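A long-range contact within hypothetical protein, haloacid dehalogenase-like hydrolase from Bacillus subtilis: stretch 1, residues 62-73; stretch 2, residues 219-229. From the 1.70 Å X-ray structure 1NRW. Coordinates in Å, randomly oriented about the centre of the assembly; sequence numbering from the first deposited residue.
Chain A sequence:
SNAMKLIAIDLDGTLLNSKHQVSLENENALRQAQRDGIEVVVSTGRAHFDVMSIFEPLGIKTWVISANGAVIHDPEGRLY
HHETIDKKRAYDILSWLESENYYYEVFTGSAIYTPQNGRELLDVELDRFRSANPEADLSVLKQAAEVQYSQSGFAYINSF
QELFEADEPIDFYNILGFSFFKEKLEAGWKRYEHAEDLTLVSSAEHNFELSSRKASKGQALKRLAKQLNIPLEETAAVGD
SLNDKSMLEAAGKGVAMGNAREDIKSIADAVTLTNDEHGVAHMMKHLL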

# COMPACT_ATOMS: atom_id res chain seq x y z
N THR A 62 -0.67 15.18 -2.72
CA THR A 62 0.72 14.71 -2.78
C THR A 62 0.85 13.79 -3.98
O THR A 62 -0.14 13.43 -4.61
CB THR A 62 1.09 13.85 -1.55
OG1 THR A 62 0.35 12.62 -1.60
CG2 THR A 62 0.75 14.58 -0.25
N TRP A 63 2.09 13.41 -4.30
CA TRP A 63 2.28 12.43 -5.36
C TRP A 63 1.73 11.17 -4.71
O TRP A 63 1.77 11.03 -3.48
CB TRP A 63 3.76 12.21 -5.66
CG TRP A 63 4.43 13.34 -6.35
CD1 TRP A 63 4.94 14.47 -5.78
CD2 TRP A 63 4.62 13.48 -7.77
NE1 TRP A 63 5.45 15.30 -6.75
CE2 TRP A 63 5.27 14.72 -7.97
CE3 TRP A 63 4.32 12.68 -8.87
CZ2 TRP A 63 5.61 15.19 -9.25
CZ3 TRP A 63 4.67 13.14 -10.15
CH2 TRP A 63 5.31 14.39 -10.32
N VAL A 64 1.20 10.26 -5.52
CA VAL A 64 0.66 9.02 -4.98
C VAL A 64 1.13 7.81 -5.76
O VAL A 64 0.93 7.72 -6.98
CB VAL A 64 -0.89 9.01 -5.02
CG1 VAL A 64 -1.41 7.67 -4.46
CG2 VAL A 64 -1.44 10.17 -4.22
N ILE A 65 1.75 6.89 -5.04
CA ILE A 65 2.19 5.63 -5.62
C ILE A 65 1.16 4.65 -5.06
O ILE A 65 1.01 4.53 -3.84
CB ILE A 65 3.60 5.25 -5.14
CG1 ILE A 65 4.62 6.21 -5.77
CG2 ILE A 65 3.91 3.80 -5.49
CD1 ILE A 65 6.04 6.02 -5.28
N SER A 66 0.43 3.98 -5.95
CA SER A 66 -0.60 3.04 -5.51
C SER A 66 -0.43 1.66 -6.13
O SER A 66 0.45 1.45 -6.96
CB SER A 66 -1.99 3.61 -5.84
OG SER A 66 -2.14 3.88 -7.22
N ALA A 67 -1.26 0.72 -5.70
CA ALA A 67 -1.21 -0.63 -6.22
C ALA A 67 0.19 -1.24 -6.10
O ALA A 67 0.68 -1.90 -7.02
CB ALA A 67 -1.68 -0.66 -7.66
N ASN A 68 0.83 -1.00 -4.96
CA ASN A 68 2.15 -1.54 -4.68
C ASN A 68 3.24 -1.07 -5.64
O ASN A 68 4.18 -1.81 -5.92
CB ASN A 68 2.10 -3.07 -4.67
CG ASN A 68 3.34 -3.70 -4.07
OD1 ASN A 68 3.80 -3.29 -3.00
ND2 ASN A 68 3.88 -4.71 -4.74
N GLY A 69 3.11 0.15 -6.14
CA GLY A 69 4.13 0.67 -7.05
C GLY A 69 3.81 0.44 -8.51
O GLY A 69 4.64 0.73 -9.38
N ALA A 70 2.62 -0.07 -8.80
CA ALA A 70 2.22 -0.30 -10.18
C ALA A 70 1.67 0.97 -10.80
O ALA A 70 1.66 1.12 -12.03
CB ALA A 70 1.15 -1.40 -10.24
N VAL A 71 1.21 1.90 -9.96
CA VAL A 71 0.63 3.14 -10.44
C VAL A 71 1.18 4.40 -9.77
O VAL A 71 1.41 4.42 -8.56
CB VAL A 71 -0.92 3.12 -10.25
CG1 VAL A 71 -1.54 4.39 -10.79
CG2 VAL A 71 -1.50 1.89 -10.94
N ILE A 72 1.39 5.45 -10.56
CA ILE A 72 1.90 6.71 -10.05
C ILE A 72 1.08 7.89 -10.58
O ILE A 72 0.85 7.98 -11.79
CB ILE A 72 3.38 6.96 -10.45
CG1 ILE A 72 4.26 5.80 -10.00
CG2 ILE A 72 3.85 8.28 -9.85
CD1 ILE A 72 5.73 5.98 -10.36
N HIS A 73 0.65 8.77 -9.68
CA HIS A 73 -0.11 9.97 -10.03
C HIS A 73 0.58 11.16 -9.36
O HIS A 73 1.23 11.01 -8.32
CB HIS A 73 -1.55 9.92 -9.51
CG HIS A 73 -2.47 9.05 -10.31
ND1 HIS A 73 -2.62 7.70 -10.07
CD2 HIS A 73 -3.32 9.35 -11.32
CE1 HIS A 73 -3.53 7.21 -10.90
NE2 HIS A 73 -3.97 8.19 -11.66
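Stretch 2 (219-229) QALKRLAKQLN

The centre of the contact is apolar and is built around A220, whose CA-to-CB bond points toward stretch 1. Its CB lies 3.6 Å from I65 CG2, 3.7 Å from G69 CA and 4.1 Å from I72 CD1, so one methyl group touches both strands of the hairpin and the turn between them. The backbones come nearest at this point, with G69 CA and A220 CA 5.0 Å apart. G69 permits that approach: a CB built on it in ideal geometry would point toward the helix and stand only 3.5 Å from A220 CB. Its phi/psi of 94/6° would also jam such a CB against the carbonyl oxygen of the preceding residue, which by itself calls for glycine.

Stretch 1 is a β-hairpin. Strands 63-66 and 71-73 are paired through V64 N to H73 O and H73 N to V64 O, both 2.9 Å, and S66 N to V71 O, 2.8 Å. W63, I65 and I72 direct their CA-to-CB bonds toward stretch 2, whereas V64 and V71 direct theirs away, the alternation expected of extended strands. Stretch 2 is helical from 219 to 227, with i+4 to i bonds such as L224 N to A220 O at 3.0 Å. Its axis runs roughly antiparallel to strand 63-66, at 148° between N-to-C directions and 9.8 Å at closest approach. Accordingly, A220 meets I65 near the hairpin turn, while L224, one turn later, reaches W63.

There, L224 CD1 sits over one face of the indole, 3.9 Å from the centroid of the six-membered ring and 25° off its normal, a CH-pi contact; the closest pair is W63 CZ3 to L224 CD1, 3.6 Å. L228 CD2 approaches W63 CZ2 obliquely at 3.9 Å. Just beyond, N229 has positive phi (60°), and two bonds lead back into the last turn, a Schellman motif; one is N229 N to K226 O, 3.1 Å.

On the I72 side, CD1 of that m,t rotamer packs 3.8 Å from A220 O and 4.0 Å from R223 CD, so the aliphatic part of the arginine extends the apolar surface. Beyond it the contact becomes polar. No direct hydrogen bond joins the stretches; instead, water 1 donates to G69 O at 2.8 Å and accepts from R223 NE at 3.3 Å, bridging the hairpin turn to the helix. The 402 Å² buried between the stretches, both sides summed, thus combines direct apolar packing with a water-mediated link at its edge.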

# COMPACT_ATOMS: atom_id res chain seq x y z
N GLN A 219 10.76 0.39 -6.56
CA GLN A 219 10.99 0.71 -7.97
C GLN A 219 10.21 1.95 -8.41
O GLN A 219 10.70 2.73 -9.23
CB GLN A 219 10.60 -0.48 -8.85
CG GLN A 219 11.56 -1.65 -8.72
CD GLN A 219 11.11 -2.87 -9.50
OE1 GLN A 219 10.30 -3.68 -9.03
NE2 GLN A 219 11.62 -2.99 -10.72
N ALA A 220 9.02 2.14 -7.85
CA ALA A 220 8.21 3.30 -8.19
C ALA A 220 8.89 4.55 -7.65
O ALA A 220 8.87 5.60 -8.30
CB ALA A 220 6.80 3.16 -7.58
N LEU A 221 9.49 4.44 -6.47
CA LEU A 221 10.19 5.57 -5.87
C LEU A 221 11.38 5.94 -6.76
O LEU A 221 11.60 7.11 -7.05
CB LEU A 221 10.67 5.20 -4.46
CG LEU A 221 11.49 6.26 -3.70
CD1 LEU A 221 10.77 7.60 -3.72
CD2 LEU A 221 11.71 5.78 -2.26
N LYS A 222 12.13 4.93 -7.22
CA LYS A 222 13.28 5.20 -8.08
C LYS A 222 12.84 5.84 -9.39
O LYS A 222 13.48 6.76 -9.89
CB LYS A 222 14.04 3.90 -8.37
CG LYS A 222 14.71 3.28 -7.17
CD LYS A 222 15.50 2.05 -7.61
CE LYS A 222 16.14 1.33 -6.44
NZ LYS A 222 16.85 0.10 -6.91
N ARG A 223 11.74 5.34 -9.94
CA ARG A 223 11.19 5.84 -11.19
C ARG A 223 10.85 7.32 -11.07
O ARG A 223 11.16 8.12 -11.96
CB ARG A 223 9.93 5.03 -11.54
CG ARG A 223 9.41 5.20 -12.94
CD ARG A 223 8.11 4.42 -13.11
NE ARG A 223 8.26 3.00 -12.82
CZ ARG A 223 8.90 2.13 -13.61
NH1 ARG A 223 9.45 2.55 -14.75
NH2 ARG A 223 8.97 0.85 -13.28
N LEU A 224 10.22 7.69 -9.96
CA LEU A 224 9.82 9.07 -9.73
C LEU A 224 11.01 9.98 -9.47
O LEU A 224 11.10 11.07 -10.03
CB LEU A 224 8.85 9.14 -8.55
CG LEU A 224 8.21 10.50 -8.28
CD1 LEU A 224 7.49 11.00 -9.53
CD2 LEU A 224 7.23 10.37 -7.12
N ALA A 225 11.92 9.53 -8.61
CA ALA A 225 13.10 10.32 -8.29
C ALA A 225 13.87 10.64 -9.56
O ALA A 225 14.30 11.78 -9.77
CB ALA A 225 13.99 9.55 -7.32
N LYS A 226 14.04 9.64 -10.42
CA LYS A 226 14.76 9.83 -11.66
C LYS A 226 14.12 10.90 -12.54
O LYS A 226 14.80 11.78 -13.07
CB LYS A 226 14.85 8.51 -12.43
CG LYS A 226 15.61 8.60 -13.75
CD LYS A 226 15.72 7.24 -14.43
CE LYS A 226 16.43 7.36 -15.77
NZ LYS A 226 16.55 6.05 -16.45
N GLN A 227 12.80 10.85 -12.67
CA GLN A 227 12.08 11.82 -13.49
C GLN A 227 12.15 13.23 -12.94
O GLN A 227 12.17 14.20 -13.70
CB GLN A 227 10.61 11.43 -13.62
CG GLN A 227 10.38 10.24 -14.49
CD GLN A 227 8.92 9.88 -14.58
OE1 GLN A 227 8.11 10.64 -15.12
NE2 GLN A 227 8.57 8.72 -14.05
N LEU A 228 12.20 13.35 -11.62
CA LEU A 228 12.26 14.66 -10.98
C LEU A 228 13.71 15.14 -10.85
O LEU A 228 13.96 16.20 -10.29
CB LEU A 228 11.61 14.61 -9.60
CG LEU A 228 10.13 14.21 -9.57
CD1 LEU A 228 9.62 14.28 -8.13
CD2 LEU A 228 9.32 15.13 -10.47
N ASN A 229 14.65 14.35 -11.36
CA ASN A 229 16.06 14.69 -11.29
C ASN A 229 16.54 14.83 -9.85
O ASN A 229 17.32 15.73 -9.52
CB ASN A 229 16.33 15.99 -12.06
CG ASN A 229 16.02 15.86 -13.54
OD1 ASN A 229 16.54 14.97 -14.21
ND2 ASN A 229 15.17 16.74 -14.05
O HOH W 1 7.23 0.98 -10.48